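Local coordinates for sensor protein (Geobacter sulfurreducens, PDB 3H7M), which forms the periplasmic-binding-protein-like sensor domain of a membrane-bound histidine kinase, which probably phosphorylates a protein histidine at the expense of ATP, at residues 43-47 / 48-52; 146-149 / 150-154; 170-173 / 174-178; 196-199 / 200-203; 219-222 / 223-227. All blocks are in the same frame, centred on the assembly; numbering follows the deposited sequence. Where two conformers were deposited one is given.

Interaction 1 (43-47 / 48-52); sequences AIAEV and MGMTV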
# COMPACT_ATOMS: atom_id res chain seq x y z
N ALA A 43 -1.21 -15.80 -8.31
CA ALA A 43 -2.32 -16.34 -9.06
C ALA A 43 -2.25 -15.87 -10.51
O ALA A 43 -2.50 -16.64 -11.42
CB ALA A 43 -3.66 -15.96 -8.44
N ILE A 44 -1.90 -14.60 -10.71
CA ILE A 44 -1.80 -14.04 -12.05
C ILE A 44 -0.68 -14.74 -12.82
O ILE A 44 -0.84 -15.10 -13.99
CB ILE A 44 -1.51 -12.52 -11.97
CG1 ILE A 44 -2.81 -11.76 -11.65
CG2 ILE A 44 -0.89 -12.03 -13.26
CD1 ILE A 44 -2.61 -10.24 -11.54
N ALA A 45 0.46 -14.94 -12.16
CA ALA A 45 1.61 -15.59 -12.77
C ALA A 45 1.18 -16.94 -13.26
O ALA A 45 1.58 -17.40 -14.32
CB ALA A 45 2.70 -15.76 -11.76
N GLU A 46 0.32 -17.57 -12.48
CA GLU A 46 -0.12 -18.87 -12.87
C GLU A 46 -1.03 -18.88 -14.07
O GLU A 46 -0.88 -19.73 -14.93
CB GLU A 46 -0.79 -19.59 -11.72
CG GLU A 46 -1.19 -20.97 -12.09
CD GLU A 46 -1.50 -21.83 -10.91
OE1 GLU A 46 -2.28 -21.38 -10.05
OE2 GLU A 46 -0.96 -22.95 -10.86
N VAL A 47 -1.97 -17.94 -14.18
CA VAL A 47 -2.83 -18.01 -15.36
C VAL A 47 -2.15 -17.47 -16.62
O VAL A 47 -2.49 -17.88 -17.72
CB VAL A 47 -4.18 -17.27 -15.16
CG1 VAL A 47 -4.82 -17.68 -13.83
CG2 VAL A 47 -3.98 -15.79 -15.25
N MET A 48 -1.19 -16.57 -16.46
CA MET A 48 -0.49 -15.98 -17.60
C MET A 48 0.77 -16.75 -17.98
O MET A 48 1.50 -16.35 -18.89
CB MET A 48 -0.11 -14.53 -17.30
CG MET A 48 -1.27 -13.63 -16.95
SD MET A 48 -2.61 -13.79 -18.12
CE MET A 48 -1.78 -13.15 -19.62
N GLY A 49 1.03 -17.83 -17.26
CA GLY A 49 2.22 -18.62 -17.54
C GLY A 49 3.52 -17.86 -17.30
O GLY A 49 4.49 -18.06 -18.02
N MET A 50 3.55 -17.00 -16.29
CA MET A 50 4.75 -16.23 -15.95
C MET A 50 5.55 -16.87 -14.83
O MET A 50 5.06 -17.71 -14.07
CB MET A 50 4.41 -14.84 -15.44
CG MET A 50 3.79 -13.87 -16.40
SD MET A 50 3.53 -12.30 -15.51
CE MET A 50 1.99 -12.63 -14.78
N THR A 51 6.79 -16.44 -14.73
CA THR A 51 7.66 -16.88 -13.67
C THR A 51 8.01 -15.58 -12.97
O THR A 51 8.45 -14.62 -13.62
CB THR A 51 8.91 -17.56 -14.20
OG1 THR A 51 8.64 -18.96 -14.36
CG2 THR A 51 10.08 -17.36 -13.25
N VAL A 52 7.81 -15.54 -11.67
CA VAL A 52 8.07 -14.32 -10.91
C VAL A 52 9.01 -14.50 -9.73
O VAL A 52 9.06 -15.56 -9.12
CB VAL A 52 6.75 -13.73 -10.36
CG1 VAL A 52 5.81 -13.39 -11.49
CG2 VAL A 52 6.09 -14.75 -9.43

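Interaction 2 (146-149 / 150-154); sequences TPAD and ALRLL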
# COMPACT_ATOMS: atom_id res chain seq x y z
N THR A 146 7.71 3.36 7.77
CA THR A 146 6.56 2.47 7.58
C THR A 146 5.37 3.02 8.30
O THR A 146 5.51 3.80 9.23
CB THR A 146 6.78 1.07 8.18
OG1 THR A 146 6.74 1.17 9.62
CG2 THR A 146 8.13 0.47 7.72
N PRO A 147 4.18 2.61 7.88
CA PRO A 147 3.00 3.13 8.59
C PRO A 147 2.98 2.66 10.05
O PRO A 147 2.54 3.38 10.94
CB PRO A 147 1.83 2.59 7.77
CG PRO A 147 2.40 1.41 7.03
CD PRO A 147 3.80 1.82 6.70
N ALA A 148 3.48 1.44 10.30
CA ALA A 148 3.51 0.89 11.64
C ALA A 148 4.39 1.78 12.53
O ALA A 148 4.05 2.03 13.69
CB ALA A 148 4.04 -0.55 11.62
N ASP A 149 5.49 2.28 11.98
CA ASP A 149 6.34 3.17 12.77
C ASP A 149 5.56 4.42 13.11
O ASP A 149 5.73 5.00 14.18
CB ASP A 149 7.61 3.55 12.02
CG ASP A 149 8.68 2.52 12.18
OD1 ASP A 149 8.78 1.99 13.31
OD2 ASP A 149 9.43 2.25 11.22
N ALA A 150 4.67 4.82 12.22
CA ALA A 150 3.86 5.98 12.52
C ALA A 150 2.97 5.65 13.72
O ALA A 150 2.87 6.43 14.66
CB ALA A 150 3.00 6.35 11.33
N LEU A 151 2.32 4.49 13.67
CA LEU A 151 1.42 4.08 14.73
C LEU A 151 2.12 3.82 16.07
O LEU A 151 1.55 4.02 17.13
CB LEU A 151 0.61 2.87 14.26
CG LEU A 151 -0.30 3.21 13.06
CD1 LEU A 151 -0.99 1.97 12.53
CD2 LEU A 151 -1.36 4.24 13.49
N ARG A 152 3.38 3.40 16.02
CA ARG A 152 4.11 3.16 17.24
C ARG A 152 4.36 4.47 17.95
O ARG A 152 4.22 4.56 19.16
CB ARG A 152 5.44 2.48 16.94
CG ARG A 152 5.27 1.04 16.58
CD ARG A 152 6.49 0.44 15.92
NE ARG A 152 6.18 -0.90 15.42
CZ ARG A 152 6.69 -1.44 14.31
NH1 ARG A 152 7.55 -0.75 13.58
NH2 ARG A 152 6.37 -2.67 13.95
N LEU A 153 4.73 5.50 17.19
CA LEU A 153 5.01 6.81 17.77
C LEU A 153 3.75 7.35 18.40
O LEU A 153 3.77 7.90 19.49
CB LEU A 153 5.49 7.78 16.70
CG LEU A 153 5.85 9.16 17.26
CD1 LEU A 153 7.14 9.06 18.04
CD2 LEU A 153 6.02 10.16 16.13
N LEU A 154 2.64 7.20 17.71
CA LEU A 154 1.39 7.66 18.28
C LEU A 154 1.12 6.92 19.59
O LEU A 154 0.75 7.51 20.61
CB LEU A 154 0.27 7.37 17.31
CG LEU A 154 -1.12 7.78 17.75
CD1 LEU A 154 -1.22 9.33 17.80
CD2 LEU A 154 -2.12 7.20 16.75

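Interaction 3 (170-173 / 174-178); sequences MYII and RENRL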
# COMPACT_ATOMS: atom_id res chain seq x y z
N MET A 170 -5.42 -1.28 11.19
CA MET A 170 -6.01 -2.27 12.05
C MET A 170 -5.12 -3.51 12.16
O MET A 170 -4.91 -4.02 13.25
CB MET A 170 -7.39 -2.65 11.53
CG MET A 170 -8.31 -1.44 11.39
SD MET A 170 -8.19 -0.32 12.83
CE MET A 170 -9.23 -1.14 14.02
N TYR A 171 -4.59 -3.99 11.05
CA TYR A 171 -3.74 -5.17 11.13
C TYR A 171 -2.53 -4.91 11.98
O TYR A 171 -2.10 -5.77 12.73
CB TYR A 171 -3.26 -5.63 9.75
CG TYR A 171 -4.29 -6.48 9.05
CD1 TYR A 171 -5.42 -5.90 8.46
CD2 TYR A 171 -4.16 -7.87 8.99
CE1 TYR A 171 -6.40 -6.69 7.83
CE2 TYR A 171 -5.13 -8.66 8.36
CZ TYR A 171 -6.24 -8.07 7.78
OH TYR A 171 -7.19 -8.85 7.16
N ILE A 172 -2.00 -3.71 11.87
CA ILE A 172 -0.82 -3.36 12.63
C ILE A 172 -1.14 -3.22 14.12
O ILE A 172 -0.34 -3.61 14.96
CB ILE A 172 -0.21 -2.06 12.10
CG1 ILE A 172 0.45 -2.32 10.75
CG2 ILE A 172 0.81 -1.54 13.07
CD1 ILE A 172 0.83 -1.06 9.98
N ILE A 173 -2.31 -2.68 14.42
CA ILE A 173 -2.68 -2.47 15.79
C ILE A 173 -2.74 -3.81 16.49
O ILE A 173 -2.32 -3.94 17.64
CB ILE A 173 -4.03 -1.74 15.89
CG1 ILE A 173 -3.81 -0.25 15.67
CG2 ILE A 173 -4.66 -1.97 17.24
CD1 ILE A 173 -5.10 0.53 15.61
N ARG A 174 -3.25 -4.81 15.78
CA ARG A 174 -3.37 -6.14 16.34
C ARG A 174 -2.02 -6.82 16.46
O ARG A 174 -1.67 -7.35 17.51
CB ARG A 174 -4.27 -7.00 15.46
CG ARG A 174 -4.39 -8.41 15.98
CD ARG A 174 -5.34 -9.25 15.17
NE ARG A 174 -4.72 -9.69 13.93
CZ ARG A 174 -5.30 -10.54 13.09
NH1 ARG A 174 -6.50 -11.02 13.38
NH2 ARG A 174 -4.70 -10.87 11.95
N GLU A 175 -1.24 -6.79 15.41
CA GLU A 175 0.05 -7.45 15.43
C GLU A 175 1.06 -6.87 16.40
O GLU A 175 1.77 -7.61 17.10
CB GLU A 175 0.65 -7.44 14.03
CG GLU A 175 2.11 -7.88 14.02
CD GLU A 175 2.53 -8.46 12.69
OE1 GLU A 175 1.99 -9.52 12.34
OE2 GLU A 175 3.40 -7.86 12.01
N ASN A 176 1.14 -5.56 16.44
CA ASN A 176 2.10 -4.93 17.31
C ASN A 176 1.45 -4.54 18.63
O ASN A 176 2.02 -3.78 19.38
CB ASN A 176 2.70 -3.70 16.61
CG ASN A 176 3.62 -4.09 15.47
OD1 ASN A 176 3.62 -3.47 14.41
ND2 ASN A 176 4.43 -5.11 15.68
N ARG A 177 0.25 -5.05 18.89
CA ARG A 177 -0.43 -4.78 20.14
C ARG A 177 -0.49 -3.31 20.59
O ARG A 177 -0.23 -3.00 21.76
CB ARG A 177 0.21 -5.63 21.23
CG ARG A 177 -0.08 -7.09 21.04
CD ARG A 177 0.54 -7.94 22.11
NE ARG A 177 0.30 -9.34 21.81
CZ ARG A 177 0.80 -10.36 22.50
NH1 ARG A 177 1.57 -10.13 23.57
NH2 ARG A 177 0.52 -11.60 22.13
N LEU A 178 -0.83 -2.42 19.68
CA LEU A 178 -0.95 -1.00 20.01
C LEU A 178 -2.39 -0.81 20.43
O LEU A 178 -3.17 -0.13 19.75
CB LEU A 178 -0.68 -0.17 18.78
CG LEU A 178 0.65 -0.57 18.17
CD1 LEU A 178 0.93 0.35 16.99
CD2 LEU A 178 1.75 -0.45 19.22
O HOH W 1 -2.44 -8.65 12.36

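Interaction 4 (196-199 / 200-203); sequences AVRQ and GDAE. With NA (sodium ion), chain B.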
# COMPACT_ATOMS: atom_id res chain seq x y z
N ALA A 196 1.76 -1.73 -11.33
CA ALA A 196 2.34 -0.65 -12.09
C ALA A 196 3.70 -1.12 -12.65
O ALA A 196 4.42 -1.89 -12.00
CB ALA A 196 2.52 0.55 -11.22
N VAL A 197 4.01 -0.67 -13.86
CA VAL A 197 5.26 -1.01 -14.56
C VAL A 197 5.85 0.26 -15.18
O VAL A 197 5.17 1.28 -15.25
CB VAL A 197 5.01 -2.01 -15.70
CG1 VAL A 197 4.90 -3.41 -15.15
CG2 VAL A 197 3.73 -1.64 -16.45
N ARG A 198 7.11 0.18 -15.62
CA ARG A 198 7.79 1.33 -16.23
C ARG A 198 7.00 1.96 -17.37
O ARG A 198 6.39 1.26 -18.17
CB ARG A 198 9.16 0.92 -16.78
CG ARG A 198 10.25 0.78 -15.73
CD ARG A 198 11.61 0.46 -16.35
NE ARG A 198 11.62 -0.87 -16.96
CZ ARG A 198 11.53 -2.01 -16.29
NH1 ARG A 198 11.41 -2.00 -14.97
NH2 ARG A 198 11.54 -3.17 -16.94
N GLN A 199 7.01 3.29 -17.43
CA GLN A 199 6.30 4.04 -18.47
C GLN A 199 6.62 3.45 -19.84
O GLN A 199 7.78 3.21 -20.17
CB GLN A 199 6.75 5.51 -18.44
CG GLN A 199 5.88 6.47 -19.24
CD GLN A 199 5.03 7.35 -18.33
OE1 GLN A 199 3.97 6.94 -17.87
NE2 GLN A 199 5.52 8.55 -18.05
N GLY A 200 5.58 3.20 -20.64
CA GLY A 200 5.78 2.64 -21.97
C GLY A 200 6.14 1.16 -22.08
O GLY A 200 6.84 0.76 -23.01
N ASP A 201 5.68 0.35 -21.14
CA ASP A 201 5.97 -1.08 -21.16
C ASP A 201 4.68 -1.84 -21.36
O ASP A 201 4.47 -2.89 -20.77
CB ASP A 201 6.64 -1.49 -19.85
CG ASP A 201 7.18 -2.91 -19.90
OD1 ASP A 201 8.04 -3.26 -19.06
OD2 ASP A 201 6.73 -3.68 -20.78
N ALA A 202 3.83 -1.29 -22.22
CA ALA A 202 2.52 -1.86 -22.53
C ALA A 202 2.43 -3.38 -22.57
O ALA A 202 1.35 -3.95 -22.39
CB ALA A 202 2.01 -1.28 -23.86
N GLU A 203 3.54 -4.06 -22.83
CA GLU A 203 3.49 -5.51 -22.89
C GLU A 203 3.19 -6.02 -21.48
O GLU A 203 2.12 -6.58 -21.21
CB GLU A 203 4.83 -6.05 -23.38
CG GLU A 203 4.72 -7.21 -24.35
CD GLU A 203 4.41 -8.53 -23.68
OE1 GLU A 203 3.37 -8.63 -22.99
OE2 GLU A 203 5.22 -9.48 -23.84
NA NA B . 1.15 6.51 -17.51
O HOH W 2 8.05 -2.19 -16.13
O HOH W 3 1.66 8.81 -19.34

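Interaction 5 (219-222 / 223-227); sequences GQYE and AIRAK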
# COMPACT_ATOMS: atom_id res chain seq x y z
N GLY A 219 -13.68 -15.99 -10.59
CA GLY A 219 -14.05 -16.08 -9.18
C GLY A 219 -12.84 -16.25 -8.27
O GLY A 219 -12.96 -16.19 -7.05
N GLN A 220 -11.66 -16.44 -8.86
CA GLN A 220 -10.48 -16.66 -8.04
C GLN A 220 -10.11 -15.38 -7.31
O GLN A 220 -9.59 -15.42 -6.19
CB GLN A 220 -9.30 -17.14 -8.90
CG GLN A 220 -8.36 -18.06 -8.16
CD GLN A 220 -7.10 -18.42 -8.94
OE1 GLN A 220 -7.11 -18.60 -10.17
NE2 GLN A 220 -5.99 -18.54 -8.21
N TYR A 221 -10.37 -14.24 -7.95
CA TYR A 221 -10.09 -12.94 -7.35
C TYR A 221 -10.83 -12.78 -6.02
O TYR A 221 -10.22 -12.44 -5.00
CB TYR A 221 -10.55 -11.81 -8.26
CG TYR A 221 -10.51 -10.46 -7.58
CD1 TYR A 221 -9.32 -9.77 -7.47
CD2 TYR A 221 -11.67 -9.88 -7.06
CE1 TYR A 221 -9.27 -8.52 -6.88
CE2 TYR A 221 -11.64 -8.64 -6.45
CZ TYR A 221 -10.43 -7.96 -6.36
OH TYR A 221 -10.37 -6.70 -5.81
N GLU A 222 -12.13 -13.02 -6.03
CA GLU A 222 -12.91 -12.89 -4.80
C GLU A 222 -12.46 -13.93 -3.77
O GLU A 222 -12.42 -13.64 -2.57
CB GLU A 222 -14.41 -13.03 -5.08
CG GLU A 222 -15.01 -11.93 -5.97
CD GLU A 222 -14.79 -10.51 -5.44
OE1 GLU A 222 -14.53 -10.35 -4.22
OE2 GLU A 222 -14.90 -9.56 -6.25
N ALA A 223 -12.13 -15.13 -4.23
CA ALA A 223 -11.69 -16.19 -3.33
C ALA A 223 -10.47 -15.73 -2.59
O ALA A 223 -10.35 -15.93 -1.38
CB ALA A 223 -11.35 -17.46 -4.10
N ILE A 224 -9.56 -15.09 -3.31
CA ILE A 224 -8.35 -14.60 -2.67
C ILE A 224 -8.68 -13.43 -1.76
O ILE A 224 -8.19 -13.36 -0.63
CB ILE A 224 -7.31 -14.17 -3.70
CG1 ILE A 224 -6.82 -15.41 -4.48
CG2 ILE A 224 -6.14 -13.51 -3.00
CD1 ILE A 224 -6.02 -15.11 -5.73
N ARG A 225 -9.52 -12.52 -2.24
CA ARG A 225 -9.87 -11.35 -1.44
C ARG A 225 -10.61 -11.71 -0.16
O ARG A 225 -10.36 -11.13 0.88
CB ARG A 225 -10.71 -10.35 -2.24
CG ARG A 225 -10.94 -9.03 -1.49
CD ARG A 225 -11.62 -7.98 -2.34
NE ARG A 225 -12.99 -8.34 -2.68
CZ ARG A 225 -14.03 -8.14 -1.87
NH1 ARG A 225 -13.84 -7.59 -0.67
NH2 ARG A 225 -15.25 -8.48 -2.26
N ALA A 226 -11.52 -12.66 -0.24
CA ALA A 226 -12.28 -13.02 0.95
C ALA A 226 -11.36 -13.48 2.09
O ALA A 226 -11.70 -13.35 3.26
CB ALA A 226 -13.29 -14.11 0.61
N LYS A 227 -10.20 -14.02 1.74
CA LYS A 227 -9.24 -14.49 2.73
C LYS A 227 -8.78 -13.37 3.66
O LYS A 227 -8.70 -13.55 4.88
CB LYS A 227 -8.02 -15.11 2.03
CG LYS A 227 -6.89 -15.56 2.96
CD LYS A 227 -5.79 -16.29 2.17
CE LYS A 227 -4.68 -16.84 3.06
NZ LYS A 227 -3.65 -17.55 2.23

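Interaction 1 (43-47 / 48-52)
Met50 folds back against Ile44 and Ala45, in the last turns of helix 36-48, just after the chain has left it. Its CB lies 4.2 Å from Ala45 CB, and CG and SD carry the chain on, extended at chi2, back alongside the helix. With CG placed anti to the carbonyl carbon and a bend at chi3 (-85°), the chain runs beside Ile44, and its terminal methyl CE settles 3.3 Å from Ile44 CG2, a tight contact, and 3.6 Å from Ala45 CA. A flexible thioether suits this job, since it can bend to lay its methyl on Ile44 CG2 and the backbone at Ala45. Further on, Val52 CG1 meets Ala45 CB at 3.9 Å, which places the start of strand 52-57 against the same small methyl.

Met48 N donates to Ile44 O at 2.9 Å, a regular helical bond. The chain then turns in a Schellman motif, Met50 N reaching Ala45 O at 2.8 Å round Gly49, whose positive phi glycine adopts readily. Ile44 also packs on Phe208 and Leu215 of helix 202-218. The two bonds thus give the carbonyls of Ile44 and Ala45 their partners, while methionine and aliphatic groups, which ask for no polar partner, seal the helix end.

Interaction 2 (146-149 / 150-154)
An N-cap opens helix 147-155, and within its first turns Asp149 and Arg152 are joined by a salt bridge. Thr146 is the cap: its OG1 accepts the N-H of Asp149 at 2.9 Å, serving an amide that has no helical carbonyl before it. A short hydroxyl on a beta carbon suits this place, and the same OG1 makes a weak bond to Asp149 OD2. Pro147 follows as the first helical residue, a good position for proline because no backbone N-H is needed there. The ladder of backbone bonds begins with Ala150 N to Thr146 O at 3.3 Å, and continues with Leu151 N reaching Pro147 O and Arg152 N reaching Ala148 O at 2.8 Å.

Below this polar strip the helix turns its apolar side to the sheet. Pro147, Ala150 and Leu151 pack on Val164 of strand 161-165, and Leu151 and Leu154 touch Leu181; small and branched aliphatic side chains fit a helix laid on strands.

On the outer side Arg152 runs back along the helix, extended from CG to NE, and brings its guanidinium over Ala148, whose CB lies 3.8 Å above the plane at its centre. The methyl is small enough for the flat group to lie directly on it. Arg152 NH2 is held by Asn176 OD1 from the neighbouring helix end, while NH1 turns to Asp149. The carboxylate and guanidinium planes stand 68° apart: OD1 of Asp149 lies in the guanidinium plane, 3.0 Å from Arg152 NH1, yet that nitrogen approaches from 63° out of the carboxylate plane.

Interaction 3 (170-173 / 174-178)
Ile173 and Leu178 meet where helix 166-175 ends, and this is the close-fitting part of the contact. Leu178 N donates to Ile173 O at 2.9 Å, the bond back across five residues that marks a Schellman motif. Arg177 takes the positive phi, and its own N makes only a weak bond to Arg174 O. The chain is thereby turned so that Leu178 O comes 3.5 Å from Ile173 CG2. Nearby, Asn176 N bonds Ile172 O, and the Asn176 side chain runs alongside that of Ile172. Ile172 is buried against Ala148 and Leu151 of helix 147-155, while Ile173 packs on Phe101. Branched aliphatics fill such a surface well, and Asn176 OD1, bound by Arg152, adds a polar tie.

The other side is looser. Arg174 and Tyr171 approach only to 4.2 Å, between NH2 and CE2. With CG pointing away from the backbone N (chi1 178°) and a bend at chi3, Arg174 curls back over the helix, and a water joins the two residues: it donates to Tyr171 O at 2.9 Å and accepts from Arg174 NE at 3.0 Å. The ring's hydroxyl, bonded to Leu229 O, ties the tyrosine to the C-terminal part of the chain. Exposed long charged chains suit this face because they can stay hydrated; the chemistry implies a helix end fixed by backbone bonds and aliphatic packing, with one water linking Arg174 NE to Tyr171 O on the exposed side.

Interaction 4 (196-199 / 200-203)
Two torsions bring the ends of Arg198 and Asp201 to the same side of a type II beta turn: Arg198 bends at chi3 (-66°), and Asp201 carries its carboxylate opposite the backbone N (chi1 -170°). The turn, from Arg198 to Asp201, leads from the end of strand 181-198 into helix 202-218. Gly200 holds its third position, where positive phi is required; a beta carbon there would clash with Gln199 O, so glycine fits.

The two charged groups do not form a salt bridge. Arg198 NH2 and Asp201 OD1 stay 4.1 Å apart, with the oxygen well out of the guanidinium plane, and so the attraction is one of charge alone. A water joins the residues instead, accepting from Arg198 N and donating to Asp201 OD1 at 3.1 Å; it also sits 3.4 Å above the guanidinium, over its centre. The long arginine reaches past the turn to give NH1 to Leu66 O and Val71 O. Asp201 is the N-cap of the helix, its OD2 weakly bound to Leu204 N, a usual task for a short carboxylate. Val197, facing inward, packs on Val73 and Leu204.

Gln199 points outward to a sodium ion, its neutral amide oxygen being a fitting ligand for a hard cation. Asp88, Ala84 O and a water at 3.0 Å from the sodium are also ligands, and Asp88 OD2 also accepts from Gly200 N. Gln199 OE1 itself lies 2.9 Å from the sodium ion.

Interaction 5 (219-222 / 223-227)
The ring of Tyr221 and the guanidinium of Arg225 lie one turn apart on helix 220-227, their planes 40° from each other, with the carboxylate of Glu222 at the edge of both. OE2 of Glu222 lies in the plane of the tyrosine ring at its rim, while Glu222 CD sits at the guanidinium edge; Tyr221 OH lies 3.9 Å from Arg225 CD, and Tyr221 CE2 4.0 Å from Arg225 NE. Arg216, from helix 202-218, makes a cation-pi contact with the same ring, and the phenol OH is bonded to His93 O. Aromatic bulk with a polar tip thus suits a buried site next to helices 36-48 and 202-218.

Glycine stands at the N-cap position: at the backbone angles of Gly219, with positive phi, a beta carbon would jam against the carbonyl O of the preceding residue. Its own O accepts from Ala223 N at 3.1 Å. On the inward side, Ile224 packs on Leu40 and Ala43, an apolar fit between helices.

Glu222 bends at chi2 (-56°) and runs alongside Arg225, so that both arrive on the same side of the helix. Arg225 has further duties, giving NH1 to Val231 O and pairing NH2 with Glu233, whose carboxylate lies close to that of Glu222; the shared arginine probably offsets this repulsion. The grip on Glu222 is side-on, and both nitrogens choose one oxygen: OE1 takes NH2 at 2.8 Å and NE at 3.0 Å, from opposite faces of the carboxylate plane.

In the fold
The five contacts fall into two groups. Interactions 1 and 5 touch: Ala43 CB packs 3.5 Å from Gln220 NE2 and 3.7 Å from Ile224 CD1, linking helix 36-48 to helix 220-227. Interaction 4 is on the same side of the chain's centre as interaction 1, about 17 Å from it (centre to centre). Interactions 2 and 3 also touch, joining helices 147-155 and 166-175 about 34 and 32 Å from interaction 1 (centre to centre). Interactions 1, 2 and 5 are partly buried, whereas 3 and 4 are surface contacts. Their chemistry follows: methionine and aliphatic packing in 1, intrahelical salt bridges in 2 and 5, and water or sodium in 3 and 4. Interactions 1 and 3 end helices; 2, 4 and 5 begin them.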